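Local coordinates for protein glycosyl hydrolase family 10 (Prevotella bryantii, PDB 4MGQ) that probably hydrolyses internal beta-1,4-xylosidic linkages in xylans, this chain being the calcium-bound carbohydrate-binding module of the larger enzyme, at residues A[14-19]-A[154-159]; A[52-57]-A[114-119]. All coordinates share one frame; numbering follows the deposited sequence.

Contact 1 (A[14-19]-A[154-159]); sequences ATKHVL and VADPDQ. With CA (calcium ion), chain B.
Lys16 O is met by two adjacent residues of 154-159: Asp156 N donates to it at 2.8 Å, and Ala155 CA makes a longer C-H...O contact. Two residues further along, Val18 and Val154 form an antiparallel hydrogen-bonded pair, in which Val18 N reaches Val154 O at 2.8 Å and Val154 N answers to Val18 O. His17 and Ala155 lie between as a non-hydrogen-bonded pair. These bonds fix 151-155 as an outermost strand of a five-stranded antiparallel sheet. The carboxamide of Gln159 extends the pairing past the strand. Its OE1 accepts from Lys16 N at 2.8 Å in a nearly straight bond (174°), while its NE2 donates a hydrogen bond to Ala14 O at 2.9 Å, from above that carbonyl's plane. This side chain crosses that of Lys16 at about a right angle, and Lys16 CG lies 3.8 Å from Gln159 NE2. Apolar packing is modest: Val18 CG2 sits 3.9 Å from Val154 CG2, and Thr15 CG2 touches Ala155 CB. Asp156 OD1 accepts from Asp158 N, closing an Asx turn, and from Trp86 NE1, and OD2 pairs with Arg54. The peptide between His17 and Val18 is held from two ends, since His17 O binds the calcium ion at 2.3 Å. The metal may polarise this peptide and so strengthen the N-H that Val18 offers to Val154.

Contact 2 (A[52-57]-A[114-119]); sequences KLRVKT and WMDDVQ. With CA (calcium ion), chain B.
Lys56 lays its aliphatic chain against the indole of Trp114, the two side chains running side by side. CE stands over one face, 4.2 Å from the centroid of the six-membered ring and offset toward the rim, while Lys56 CG rests 3.8 Å from Trp114 CE3. The ammonium is too far from the ring for more than a weak cation-pi attraction; NZ instead binds Thr84 O. Backbone bonds pair Lys56 with Trp114 and Arg54 with Asp116, but beyond them Lys52 pairs with Gln119. The register therefore slips by one, a beta bulge at which Asp117 and Val118 face Leu53, with Asp117 in a left-handed conformation (phi/psi 56°/44°). On the side of Val55 and Met115, Met115 CG fits the notch between Leu53 CD1 (3.7 Å) and Val55 CG2 (3.8 Å), and Val118 CG2 meets Leu53 CB. On the side of Arg54 and Asp116, the arginine chain is extended from CG to NE. Its NH2 lies 2.8 Å from Asp116 OD2, near the guanidinium plane and on the anti lone pair, and NE forms a salt bridge with Asp117 OD2 at 3.1 Å, its hydrogen bond weak and bent. Asp116 chelates calcium through OD1 and OD2, each at 2.5 Å, so OD2 is shared by metal and arginine. In this sheet, one of two five-stranded sheets of the beta-sandwich module, Leu53 and Val55 also pack on Phe80 of strand 80-82 and on strand 87-94; Met115 touches Leu19 and Trp114 stacks on Tyr20, both of strand 17-24.

In the fold
After the N-terminal helix 2-8, residues 14-19 lead into strand 17-24. The chain then passes through strand 48-57, and contact 2 closes a first loop when 114-119 pairs with 52-57. Contact 1 closes the wider one when 154-159 returns to 14-19, so contact 2 falls within its span. In the five-stranded antiparallel sheet, contact 2 joins strands 48-57 and 111-121, and contact 1 joins 17-24 to the outermost 151-155; a probable hydrogen bond, Leu19 N to Met115 O at 2.8 Å, links the adjacent strands 17-24 and 111-121, and so the two contacts. Calcium bridges both contacts through His17 and Asp116, with Thr133 and Glu135 completing the protein ligands, and Asp158 forms a salt bridge with Lys56.

Contact 1 (A[14-19]-A[154-159])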
ATOM      1  N   ALA A  14       9.383   1.353  20.557  1.00  9.36           N
ATOM      2  CA  ALA A  14       8.106   0.695  20.805  1.00  9.03           C
ATOM      3  C   ALA A  14       7.767  -0.120  19.562  1.00 10.10           C
ATOM      4  O   ALA A  14       8.162   0.248  18.462  1.00 10.25           O
ATOM      5  CB  ALA A  14       7.008   1.702  21.104  1.00 10.08           C
ATOM      6  N   THR A  15       7.059  -1.225  19.742  1.00  9.28           N
ATOM      7  CA  THR A  15       6.746  -2.090  18.610  1.00 10.38           C
ATOM      8  C   THR A  15       5.909  -1.346  17.584  1.00  9.71           C
ATOM      9  O   THR A  15       4.871  -0.756  17.922  1.00 12.44           O
ATOM     10  CB  THR A  15       6.005  -3.347  19.058  1.00 12.93           C
ATOM     11  OG1 THR A  15       6.762  -3.988  20.093  1.00 13.80           O
ATOM     12  CG2 THR A  15       5.832  -4.314  17.876  1.00 12.75           C
ATOM     13  N   LYS A  16       6.383  -1.356  16.340  1.00 10.29           N
ATOM     14  CA  LYS A  16       5.652  -0.808  15.209  1.00 10.00           C
ATOM     15  C   LYS A  16       4.930  -1.950  14.516  1.00 11.06           C
ATOM     16  O   LYS A  16       5.414  -3.078  14.538  1.00 11.13           O
ATOM     17  CB  LYS A  16       6.589  -0.118  14.221  1.00 10.98           C
ATOM     18  CG  LYS A  16       7.393   1.049  14.777  1.00 12.57           C
ATOM     19  CD  LYS A  16       8.407   1.504  13.728  1.00 18.02           C
ATOM     20  CE  LYS A  16       8.924   2.914  14.012  1.00 26.95           C
ATOM     21  NZ  LYS A  16      10.021   2.959  15.023  1.00 22.58           N
ATOM     22  N   HIS A  17       3.784  -1.671  13.911  1.00  9.43           N
ATOM     23  CA  HIS A  17       3.057  -2.719  13.187  1.00 11.07           C
ATOM     24  C   HIS A  17       2.909  -2.343  11.727  1.00 11.96           C
ATOM     25  O   HIS A  17       2.797  -1.162  11.379  1.00  9.92           O
ATOM     26  CB  HIS A  17       1.703  -2.983  13.841  1.00 11.25           C
ATOM     27  CG  HIS A  17       1.826  -3.416  15.268  1.00 12.96           C
ATOM     28  ND1 HIS A  17       1.856  -2.517  16.313  1.00 16.18           N
ATOM     29  CD2 HIS A  17       2.004  -4.641  15.817  1.00 17.68           C
ATOM     30  CE1 HIS A  17       2.013  -3.175  17.450  1.00 16.20           C
ATOM     31  NE2 HIS A  17       2.112  -4.463  17.177  1.00 16.97           N
ATOM     32  N   VAL A  18       2.945  -3.358  10.867  1.00 10.02           N
ATOM     33  CA  VAL A  18       2.968  -3.134   9.430  1.00  9.41           C
ATOM     34  C   VAL A  18       2.035  -4.126   8.740  1.00  9.36           C
ATOM     35  O   VAL A  18       1.672  -5.149   9.315  1.00  9.32           O
ATOM     36  CB  VAL A  18       4.401  -3.276   8.855  1.00  8.60           C
ATOM     37  CG1 VAL A  18       5.402  -2.408   9.647  1.00  8.66           C
ATOM     38  CG2 VAL A  18       4.848  -4.730   8.895  1.00 10.05           C
ATOM     39  N   LEU A  19       1.637  -3.797   7.520  1.00  8.29           N
ATOM     40  CA  LEU A  19       0.917  -4.734   6.668  1.00  8.62           C
ATOM     41  C   LEU A  19       1.917  -5.786   6.182  1.00  7.26           C
ATOM     42  O   LEU A  19       3.027  -5.452   5.769  1.00  8.48           O
ATOM     43  CB  LEU A  19       0.259  -4.007   5.488  1.00  9.01           C
ATOM     44  CG  LEU A  19      -0.512  -4.855   4.458  1.00 13.91           C
ATOM     45  CD1 LEU A  19      -1.541  -3.993   3.753  1.00 15.89           C
ATOM     46  CD2 LEU A  19       0.400  -5.492   3.414  1.00 18.43           C
ATOM     47  N   VAL A 154       1.556  -7.296  11.308  1.00  9.65           N
ATOM     48  CA  VAL A 154       2.549  -7.936  12.158  1.00 11.62           C
ATOM     49  C   VAL A 154       3.492  -6.896  12.716  1.00 11.79           C
ATOM     50  O   VAL A 154       3.564  -5.777  12.206  1.00 11.41           O
ATOM     51  CB  VAL A 154       3.395  -8.987  11.404  1.00 11.83           C
ATOM     52  CG1 VAL A 154       2.511 -10.063  10.789  1.00 17.58           C
ATOM     53  CG2 VAL A 154       4.252  -8.314  10.343  1.00 10.28           C
ATOM     54  N   ALA A 155       4.231  -7.283  13.750  1.00 12.96           N
ATOM     55  CA  ALA A 155       5.302  -6.443  14.258  1.00 12.31           C
ATOM     56  C   ALA A 155       6.326  -6.226  13.167  1.00 12.48           C
ATOM     57  O   ALA A 155       6.657  -7.159  12.435  1.00 13.05           O
ATOM     58  CB  ALA A 155       5.951  -7.077  15.479  1.00 13.97           C
ATOM     59  N   ASP A 156       6.808  -4.992  13.047  1.00 10.43           N
ATOM     60  CA  ASP A 156       7.868  -4.644  12.092  1.00 10.43           C
ATOM     61  C   ASP A 156       9.026  -5.647  12.224  1.00 13.53           C
ATOM     62  O   ASP A 156       9.591  -5.811  13.305  1.00 12.02           O
ATOM     63  CB  ASP A 156       8.329  -3.200  12.355  1.00 12.25           C
ATOM     64  CG  ASP A 156       9.379  -2.696  11.367  1.00 12.01           C
ATOM     65  OD1 ASP A 156      10.160  -3.494  10.798  1.00 12.72           O
ATOM     66  OD2 ASP A 156       9.453  -1.459  11.171  1.00 11.96           O
ATOM     67  N   PRO A 157       9.379  -6.328  11.125  1.00 11.75           N
ATOM     68  CA  PRO A 157      10.371  -7.407  11.196  1.00 14.49           C
ATOM     69  C   PRO A 157      11.776  -6.943  11.543  1.00 15.18           C
ATOM     70  O   PRO A 157      12.556  -7.739  12.083  1.00 17.29           O
ATOM     71  CB  PRO A 157      10.341  -7.998   9.774  1.00 13.28           C
ATOM     72  CG  PRO A 157       9.814  -6.895   8.917  1.00 13.11           C
ATOM     73  CD  PRO A 157       8.795  -6.209   9.776  1.00  9.72           C
ATOM     74  N   ASP A 158      12.097  -5.685  11.258  1.00 14.94           N
ATOM     75  CA  ASP A 158      13.469  -5.217  11.416  1.00 15.09           C
ATOM     76  C   ASP A 158      13.681  -4.466  12.724  1.00 20.89           C
ATOM     77  O   ASP A 158      14.700  -3.802  12.910  1.00 22.81           O
ATOM     78  CB  ASP A 158      13.877  -4.355  10.224  1.00 19.02           C
ATOM     79  CG  ASP A 158      14.136  -5.185   8.974  1.00 20.50           C
ATOM     80  OD1 ASP A 158      14.254  -6.430   9.094  1.00 25.39           O
ATOM     81  OD2 ASP A 158      14.231  -4.597   7.873  1.00 25.48           O
ATOM     82  N   GLN A 159      12.727  -4.597  13.638  1.00 19.14           N
ATOM     83  CA  GLN A 159      12.941  -4.127  15.004  1.00 21.64           C
ATOM     84  C   GLN A 159      13.494  -5.273  15.837  1.00 25.41           C
ATOM     85  O   GLN A 159      13.126  -6.431  15.620  1.00 24.63           O
ATOM     86  CB  GLN A 159      11.648  -3.599  15.616  1.00 18.95           C
ATOM     87  CG  GLN A 159      11.228  -2.249  15.097  1.00 16.63           C
ATOM     88  CD  GLN A 159      10.045  -1.711  15.866  1.00 13.31           C
ATOM     89  OE1 GLN A 159       8.967  -2.309  15.856  1.00 11.73           O
ATOM     90  NE2 GLN A 159      10.250  -0.601  16.574  1.00 15.84           N
TER
HETATM   91 CA    CA B 601       2.669   1.176  11.402  1.00 13.66          CA
HETATM   92  O   HOH W   1       2.505   3.583  11.245  1.00 16.38           O
HETATM   93  O   HOH W   2       4.597   1.911  12.702  1.00 16.77           O

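Contact 2 (A[52-57]-A[114-119])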
ATOM      1  N   LYS A  52       2.582   7.750  -0.939  1.00  8.20           N
ATOM      2  CA  LYS A  52       3.735   7.623  -0.052  1.00  8.93           C
ATOM      3  C   LYS A  52       3.598   6.376   0.785  1.00  8.43           C
ATOM      4  O   LYS A  52       2.493   6.036   1.213  1.00  8.42           O
ATOM      5  CB  LYS A  52       3.863   8.832   0.877  1.00  9.49           C
ATOM      6  CG  LYS A  52       4.100  10.141   0.185  1.00 12.41           C
ATOM      7  CD  LYS A  52       4.328  11.227   1.249  1.00 14.48           C
ATOM      8  CE  LYS A  52       4.504  12.585   0.631  1.00 18.20           C
ATOM      9  NZ  LYS A  52       4.670  13.622   1.702  1.00 20.00           N
ATOM     10  N   LEU A  53       4.718   5.719   1.066  1.00  8.09           N
ATOM     11  CA  LEU A  53       4.718   4.582   1.978  1.00  6.81           C
ATOM     12  C   LEU A  53       6.151   4.182   2.284  1.00  7.83           C
ATOM     13  O   LEU A  53       7.085   4.732   1.695  1.00  9.76           O
ATOM     14  CB  LEU A  53       3.934   3.408   1.371  1.00  9.14           C
ATOM     15  CG  LEU A  53       4.494   2.748   0.103  1.00  9.35           C
ATOM     16  CD1 LEU A  53       4.621   1.240   0.325  1.00 12.39           C
ATOM     17  CD2 LEU A  53       3.660   3.050  -1.129  1.00 13.88           C
ATOM     18  N   ARG A  54       6.336   3.260   3.224  1.00  8.34           N
ATOM     19  CA  ARG A  54       7.611   2.551   3.286  1.00 10.04           C
ATOM     20  C   ARG A  54       7.340   1.093   2.959  1.00  9.73           C
ATOM     21  O   ARG A  54       6.264   0.568   3.252  1.00  9.59           O
ATOM     22  CB  ARG A  54       8.313   2.702   4.646  1.00  9.17           C
ATOM     23  CG  ARG A  54       7.544   2.228   5.861  1.00 10.09           C
ATOM     24  CD  ARG A  54       8.397   2.382   7.144  1.00 10.44           C
ATOM     25  NE  ARG A  54       7.674   1.832   8.279  1.00  9.89           N
ATOM     26  CZ  ARG A  54       8.182   0.970   9.155  1.00  9.03           C
ATOM     27  NH1 ARG A  54       9.449   0.588   9.060  1.00 11.99           N
ATOM     28  NH2 ARG A  54       7.425   0.509  10.136  1.00 10.66           N
ATOM     29  N   VAL A  55       8.325   0.445   2.345  1.00  8.24           N
ATOM     30  CA  VAL A  55       8.136  -0.913   1.865  1.00  7.66           C
ATOM     31  C   VAL A  55       9.412  -1.722   2.080  1.00  8.56           C
ATOM     32  O   VAL A  55      10.515  -1.166   2.085  1.00  9.51           O
ATOM     33  CB  VAL A  55       7.738  -0.922   0.371  1.00  8.31           C
ATOM     34  CG1 VAL A  55       8.867  -0.356  -0.495  1.00 10.72           C
ATOM     35  CG2 VAL A  55       7.337  -2.329  -0.072  1.00  7.92           C
ATOM     36  N   LYS A  56       9.246  -3.024   2.262  1.00 10.01           N
ATOM     37  CA  LYS A  56      10.347  -3.967   2.408  1.00  9.78           C
ATOM     38  C   LYS A  56       9.901  -5.263   1.735  1.00  9.48           C
ATOM     39  O   LYS A  56       8.750  -5.667   1.867  1.00  9.66           O
ATOM     40  CB  LYS A  56      10.678  -4.167   3.900  1.00 12.18           C
ATOM     41  CG  LYS A  56      11.681  -5.273   4.238  1.00 13.31           C
ATOM     42  CD  LYS A  56      11.681  -5.529   5.751  1.00 13.24           C
ATOM     43  CE  LYS A  56      12.464  -6.786   6.115  1.00 16.83           C
ATOM     44  NZ  LYS A  56      13.935  -6.585   5.917  1.00 17.89           N
ATOM     45  N   THR A  57      10.790  -5.898   0.979  1.00  9.72           N
ATOM     46  CA  THR A  57      10.461  -7.185   0.368  1.00  9.93           C
ATOM     47  C   THR A  57      11.605  -8.157   0.604  1.00 11.97           C
ATOM     48  O   THR A  57      12.700  -7.728   0.942  1.00 11.98           O
ATOM     49  CB  THR A  57      10.195  -7.075  -1.143  1.00 10.18           C
ATOM     50  OG1 THR A  57      11.187  -6.240  -1.751  1.00 12.04           O
ATOM     51  CG2 THR A  57       8.793  -6.495  -1.420  1.00  9.48           C
ATOM     52  N   TRP A 114       6.252  -6.355   3.078  1.00  8.67           N
ATOM     53  CA  TRP A 114       5.763  -5.563   4.204  1.00  9.53           C
ATOM     54  C   TRP A 114       5.572  -4.117   3.752  1.00  7.11           C
ATOM     55  O   TRP A 114       6.380  -3.589   2.990  1.00  8.38           O
ATOM     56  CB  TRP A 114       6.742  -5.586   5.387  1.00  8.27           C
ATOM     57  CG  TRP A 114       7.085  -6.928   5.978  1.00  8.14           C
ATOM     58  CD1 TRP A 114       6.552  -7.488   7.101  1.00 10.23           C
ATOM     59  CD2 TRP A 114       8.078  -7.853   5.500  1.00 10.95           C
ATOM     60  NE1 TRP A 114       7.147  -8.707   7.354  1.00 11.16           N
ATOM     61  CE2 TRP A 114       8.081  -8.953   6.382  1.00  9.78           C
ATOM     62  CE3 TRP A 114       8.962  -7.855   4.412  1.00 11.21           C
ATOM     63  CZ2 TRP A 114       8.924 -10.051   6.208  1.00 11.92           C
ATOM     64  CZ3 TRP A 114       9.806  -8.946   4.243  1.00 11.79           C
ATOM     65  CH2 TRP A 114       9.778 -10.028   5.138  1.00 10.90           C
ATOM     66  N   MET A 115       4.504  -3.472   4.213  1.00  7.22           N
ATOM     67  CA  MET A 115       4.266  -2.067   3.884  1.00  6.82           C
ATOM     68  C   MET A 115       3.757  -1.332   5.112  1.00  6.58           C
ATOM     69  O   MET A 115       3.106  -1.927   5.969  1.00  7.96           O
ATOM     70  CB  MET A 115       3.262  -1.918   2.730  1.00  7.77           C
ATOM     71  CG  MET A 115       3.858  -2.260   1.374  1.00 10.43           C
ATOM     72  SD  MET A 115       2.729  -1.926   0.006  1.00 12.68           S
ATOM     73  CE  MET A 115       1.599  -3.283   0.227  1.00 14.87           C
ATOM     74  N   ASP A 116       4.047  -0.037   5.186  1.00  7.67           N
ATOM     75  CA  ASP A 116       3.594   0.770   6.319  1.00  8.21           C
ATOM     76  C   ASP A 116       3.531   2.236   5.921  1.00  8.42           C
ATOM     77  O   ASP A 116       4.091   2.645   4.891  1.00  7.56           O
ATOM     78  CB  ASP A 116       4.533   0.578   7.526  1.00  8.61           C
ATOM     79  CG  ASP A 116       3.900   0.995   8.856  1.00  9.71           C
ATOM     80  OD1 ASP A 116       2.654   1.153   8.932  1.00  9.59           O
ATOM     81  OD2 ASP A 116       4.662   1.130   9.837  1.00 10.91           O
ATOM     82  N   ASP A 117       2.830   3.022   6.735  1.00  8.24           N
ATOM     83  CA  ASP A 117       2.779   4.470   6.567  1.00  8.67           C
ATOM     84  C   ASP A 117       2.298   4.857   5.169  1.00  7.24           C
ATOM     85  O   ASP A 117       2.848   5.743   4.514  1.00  8.23           O
ATOM     86  CB  ASP A 117       4.145   5.057   6.885  1.00 10.55           C
ATOM     87  CG  ASP A 117       4.602   4.700   8.290  1.00 14.08           C
ATOM     88  OD1 ASP A 117       3.802   4.909   9.225  1.00 14.09           O
ATOM     89  OD2 ASP A 117       5.732   4.185   8.460  1.00 13.43           O
ATOM     90  N   VAL A 118       1.251   4.173   4.723  1.00  8.79           N
ATOM     91  CA  VAL A 118       0.701   4.395   3.394  1.00  7.79           C
ATOM     92  C   VAL A 118      -0.204   5.622   3.383  1.00  9.26           C
ATOM     93  O   VAL A 118      -1.171   5.703   4.153  1.00 10.10           O
ATOM     94  CB  VAL A 118      -0.098   3.181   2.912  1.00  8.44           C
ATOM     95  CG1 VAL A 118      -0.538   3.381   1.455  1.00  9.67           C
ATOM     96  CG2 VAL A 118       0.724   1.900   3.071  1.00  8.12           C
ATOM     97  N   GLN A 119       0.141   6.575   2.528  1.00  6.65           N
ATOM     98  CA  GLN A 119      -0.658   7.783   2.319  1.00  7.07           C
ATOM     99  C   GLN A 119      -0.926   7.961   0.836  1.00  7.63           C
ATOM    100  O   GLN A 119      -0.126   7.539  -0.002  1.00  7.91           O
ATOM    101  CB  GLN A 119       0.064   9.023   2.850  1.00 10.08           C
ATOM    102  CG  GLN A 119       0.487   8.938   4.295  1.00  9.61           C
ATOM    103  CD  GLN A 119       1.206  10.197   4.756  1.00 16.53           C
ATOM    104  OE1 GLN A 119       1.027  10.646   5.885  1.00 30.17           O
ATOM    105  NE2 GLN A 119       2.040  10.748   3.900  1.00 19.25           N
TER
HETATM  106 CA    CA B 601       2.669   1.176  11.402  1.00 13.66          CA
HETATM  107  O   HOH W   3       2.528  13.411   3.693  1.00 14.03           O
HETATM  108  O   HOH W   1       2.505   3.583  11.245  1.00 16.38           O
HETATM  109  O   HOH W   2       4.597   1.911  12.702  1.00 16.77           O